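Local coordinates for thioesterase (Streptomyces sp. WAC02707, PDB 6VAP), which probably hydrolyses acyl thioesters on stalled carrier domains, as an editing type II thioesterase of borrelidin polyketide biosynthesis, at residues Thr8-Gln16 and Leu76-Arg87. Residues are numbered along the deposited sequence; the frame is centred on the assembly and turned at random.
Sequences THSDVWIRQ and LANQLFPVLRAR
Trp-13 lays one face of its indole over Leu-80 CB. At the ring's edge, near its plane, come Gln-79 OE1 and Leu-76 CD2. The Gln-79 amide stands nearly upright to the ring, the planes 78° apart, with OE1 3.7 Å from Trp-13 CZ2. Val-83 CG2 approaches Trp-13 CD1 obliquely, at 3.9 Å. The indole thus lies along the helix, against residues from three successive turns.

The guanidinium of Arg-87 is the second flat group. Ile-14 CG2 covers one face, and the edge meets oxygens of residues 8-16. NH1 and NH2 both bond to His-9 O, end-on and in the guanidinium plane, at 2.8 Å from NH1. Arg-87 NH2 also donates to Gln-16 OE1 at 3.0 Å, from above the amide plane. His-9 N reaches Gln-16 OE1 from the opposite face, so two donors hold this oxygen. Gln-16 is fully extended (chi1 -178°), which carries its amide to the guanidinium; a bend at chi3 (71°) in Arg-87 turns the guanidinium toward His-9 O and Gln-16 OE1. Asp-11 OD2 makes a long salt bridge to Arg-87 NH1, 3.8 Å, and a water links the same groups, its bond to NH1 weak. Asp-11 OD1 accepts from Ile-14 N, an Asx motif that shapes the turn carrying Trp-13.

Between the two flat groups, Ile-14 CD1 packs tightly on Leu-84 CD2 at 3.5 Å and touches Val-83 CG1.

The contact lies at one border of the alpha/beta-hydrolase sheet. Short strand 14-15 pairs antiparallel with strand 52-56, and helix 73-87 packs beside them. Leu-54 touches both Ile-14 and Arg-87. Arg-64 makes a cation-pi contact with Trp-13, while Leu-80 and Leu-84 reach inward to strand 26-30.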
# COMPACT_ATOMS: atom_id res chain seq x y z
N THR A 8 4.52 -16.36 -15.66
CA THR A 8 3.74 -15.52 -14.76
C THR A 8 2.27 -15.48 -15.15
O THR A 8 1.92 -15.81 -16.28
CB THR A 8 4.27 -14.07 -14.72
OG1 THR A 8 3.74 -13.33 -15.84
CG2 THR A 8 5.79 -14.03 -14.74
N HIS A 9 1.41 -15.08 -14.21
CA HIS A 9 -0.02 -14.93 -14.47
C HIS A 9 -0.49 -13.63 -13.83
O HIS A 9 -0.34 -13.44 -12.63
CB HIS A 9 -0.82 -16.12 -13.92
CG HIS A 9 -0.11 -17.44 -14.05
ND1 HIS A 9 0.95 -17.79 -13.25
CD2 HIS A 9 -0.31 -18.48 -14.89
CE1 HIS A 9 1.38 -19.00 -13.59
NE2 HIS A 9 0.63 -19.44 -14.58
N SER A 10 -1.06 -12.74 -14.64
CA SER A 10 -1.56 -11.47 -14.16
C SER A 10 -2.99 -11.24 -14.67
O SER A 10 -3.38 -11.74 -15.73
CB SER A 10 -0.65 -10.29 -14.59
OG SER A 10 0.72 -10.57 -14.37
N ASP A 11 -3.74 -10.46 -13.93
CA ASP A 11 -5.07 -10.02 -14.33
C ASP A 11 -5.10 -8.49 -14.32
O ASP A 11 -4.07 -7.83 -14.16
CB ASP A 11 -6.14 -10.63 -13.40
CG ASP A 11 -5.88 -10.34 -11.93
OD1 ASP A 11 -5.77 -9.16 -11.57
OD2 ASP A 11 -5.79 -11.30 -11.15
N VAL A 12 -6.30 -7.93 -14.52
CA VAL A 12 -6.43 -6.49 -14.63
C VAL A 12 -6.01 -5.82 -13.34
O VAL A 12 -5.43 -4.72 -13.37
CB VAL A 12 -7.88 -6.12 -15.01
CG1 VAL A 12 -8.83 -6.37 -13.85
CG2 VAL A 12 -7.96 -4.67 -15.46
N TRP A 13 -6.25 -6.47 -12.20
CA TRP A 13 -5.93 -5.86 -10.91
C TRP A 13 -4.52 -6.19 -10.41
O TRP A 13 -3.85 -5.35 -9.81
CB TRP A 13 -6.93 -6.31 -9.83
CG TRP A 13 -8.24 -5.62 -9.87
CD1 TRP A 13 -9.39 -6.04 -10.50
CD2 TRP A 13 -8.57 -4.43 -9.16
NE1 TRP A 13 -10.40 -5.12 -10.27
CE2 TRP A 13 -9.94 -4.15 -9.42
CE3 TRP A 13 -7.86 -3.58 -8.31
CZ2 TRP A 13 -10.58 -3.04 -8.91
CZ3 TRP A 13 -8.51 -2.47 -7.79
CH2 TRP A 13 -9.85 -2.21 -8.11
N ILE A 14 -4.08 -7.42 -10.61
CA ILE A 14 -2.93 -7.97 -9.92
C ILE A 14 -1.85 -8.28 -10.94
O ILE A 14 -2.05 -9.15 -11.79
CB ILE A 14 -3.29 -9.24 -9.12
CG1 ILE A 14 -4.37 -8.88 -8.08
CG2 ILE A 14 -2.04 -9.80 -8.45
CD1 ILE A 14 -5.01 -10.07 -7.41
N ARG A 15 -0.71 -7.60 -10.83
CA ARG A 15 0.38 -7.76 -11.77
C ARG A 15 1.50 -8.56 -11.10
O ARG A 15 2.02 -8.15 -10.05
CB ARG A 15 0.90 -6.40 -12.24
CG ARG A 15 -0.19 -5.46 -12.76
CD ARG A 15 -0.86 -6.05 -14.01
NE ARG A 15 -2.16 -5.43 -14.26
CZ ARG A 15 -2.38 -4.44 -15.11
NH1 ARG A 15 -1.38 -3.94 -15.81
NH2 ARG A 15 -3.62 -3.96 -15.26
N GLN A 16 1.85 -9.68 -11.69
CA GLN A 16 2.93 -10.56 -11.22
C GLN A 16 4.07 -10.39 -12.21
O GLN A 16 4.03 -10.93 -13.33
CB GLN A 16 2.42 -11.99 -11.16
CG GLN A 16 3.44 -13.00 -10.63
CD GLN A 16 2.92 -14.42 -10.66
OE1 GLN A 16 1.88 -14.70 -11.24
NE2 GLN A 16 3.65 -15.33 -10.04
N LEU A 76 -12.19 0.73 -3.30
CA LEU A 76 -10.99 0.04 -3.78
C LEU A 76 -10.85 -1.32 -3.12
O LEU A 76 -10.61 -2.33 -3.78
CB LEU A 76 -9.73 0.89 -3.53
CG LEU A 76 -9.36 1.86 -4.65
CD1 LEU A 76 -8.45 2.97 -4.08
CD2 LEU A 76 -8.69 1.16 -5.78
N ALA A 77 -10.94 -1.36 -1.79
CA ALA A 77 -10.82 -2.61 -1.06
C ALA A 77 -11.93 -3.61 -1.40
O ALA A 77 -11.67 -4.80 -1.61
CB ALA A 77 -10.84 -2.33 0.44
N ASN A 78 -13.18 -3.15 -1.40
CA ASN A 78 -14.28 -4.06 -1.64
C ASN A 78 -14.18 -4.68 -3.02
O ASN A 78 -14.49 -5.86 -3.19
CB ASN A 78 -15.58 -3.31 -1.47
CG ASN A 78 -15.94 -3.09 -0.02
OD1 ASN A 78 -15.46 -3.79 0.87
ND2 ASN A 78 -16.80 -2.08 0.24
N GLN A 79 -13.78 -3.91 -4.03
CA GLN A 79 -13.59 -4.47 -5.37
C GLN A 79 -12.34 -5.34 -5.43
O GLN A 79 -12.32 -6.38 -6.13
CB GLN A 79 -13.49 -3.33 -6.40
CG GLN A 79 -14.80 -2.63 -6.68
CD GLN A 79 -14.75 -1.79 -7.93
OE1 GLN A 79 -14.13 -2.15 -8.92
NE2 GLN A 79 -15.40 -0.65 -7.89
N LEU A 80 -11.28 -4.95 -4.71
CA LEU A 80 -10.02 -5.66 -4.84
C LEU A 80 -10.01 -6.96 -4.05
O LEU A 80 -9.36 -7.92 -4.47
CB LEU A 80 -8.89 -4.75 -4.38
CG LEU A 80 -7.51 -5.33 -4.25
CD1 LEU A 80 -7.04 -5.92 -5.59
CD2 LEU A 80 -6.56 -4.22 -3.77
N PHE A 81 -10.74 -7.02 -2.94
CA PHE A 81 -10.63 -8.18 -2.07
C PHE A 81 -11.02 -9.46 -2.76
O PHE A 81 -10.24 -10.43 -2.65
CB PHE A 81 -11.45 -7.97 -0.80
CG PHE A 81 -11.21 -9.03 0.24
CD1 PHE A 81 -9.91 -9.33 0.68
CD2 PHE A 81 -12.27 -9.72 0.79
CE1 PHE A 81 -9.70 -10.30 1.62
CE2 PHE A 81 -12.05 -10.68 1.76
CZ PHE A 81 -10.76 -10.98 2.16
N PRO A 82 -12.19 -9.58 -3.42
CA PRO A 82 -12.53 -10.84 -4.10
C PRO A 82 -11.49 -11.28 -5.10
O PRO A 82 -11.30 -12.48 -5.29
CB PRO A 82 -13.87 -10.52 -4.79
CG PRO A 82 -14.32 -9.21 -4.23
CD PRO A 82 -13.16 -8.51 -3.71
N VAL A 83 -10.85 -10.33 -5.77
CA VAL A 83 -9.82 -10.69 -6.74
C VAL A 83 -8.61 -11.26 -6.02
O VAL A 83 -8.09 -12.31 -6.39
CB VAL A 83 -9.44 -9.46 -7.58
CG1 VAL A 83 -8.41 -9.83 -8.64
CG2 VAL A 83 -10.71 -8.88 -8.25
N LEU A 84 -8.12 -10.55 -5.00
CA LEU A 84 -7.00 -11.08 -4.22
C LEU A 84 -7.37 -12.38 -3.53
O LEU A 84 -6.52 -13.25 -3.38
CB LEU A 84 -6.54 -10.07 -3.18
CG LEU A 84 -5.65 -8.96 -3.74
CD1 LEU A 84 -5.59 -7.84 -2.72
CD2 LEU A 84 -4.24 -9.49 -4.07
N ARG A 85 -8.63 -12.52 -3.10
CA ARG A 85 -9.09 -13.77 -2.50
C ARG A 85 -8.81 -14.98 -3.40
O ARG A 85 -8.32 -16.02 -2.94
CB ARG A 85 -10.58 -13.69 -2.18
CG ARG A 85 -10.90 -13.03 -0.87
CD ARG A 85 -12.25 -13.49 -0.35
NE ARG A 85 -12.17 -14.82 0.23
CZ ARG A 85 -12.99 -15.28 1.16
NH1 ARG A 85 -13.97 -14.51 1.62
NH2 ARG A 85 -12.84 -16.52 1.64
N ALA A 86 -9.14 -14.86 -4.69
CA ALA A 86 -8.96 -15.99 -5.61
C ALA A 86 -7.49 -16.33 -5.85
O ALA A 86 -7.19 -17.45 -6.28
CB ALA A 86 -9.64 -15.68 -6.95
N ARG A 87 -6.58 -15.41 -5.59
CA ARG A 87 -5.15 -15.62 -5.77
C ARG A 87 -4.42 -15.91 -4.47
O ARG A 87 -3.36 -16.55 -4.50
CB ARG A 87 -4.50 -14.38 -6.39
CG ARG A 87 -4.88 -14.12 -7.81
CD ARG A 87 -3.90 -13.16 -8.44
NE ARG A 87 -2.59 -13.78 -8.66
CZ ARG A 87 -1.88 -13.66 -9.77
NH1 ARG A 87 -2.35 -12.95 -10.79
NH2 ARG A 87 -0.70 -14.24 -9.86
O HOH W 1 -5.10 -13.66 -11.38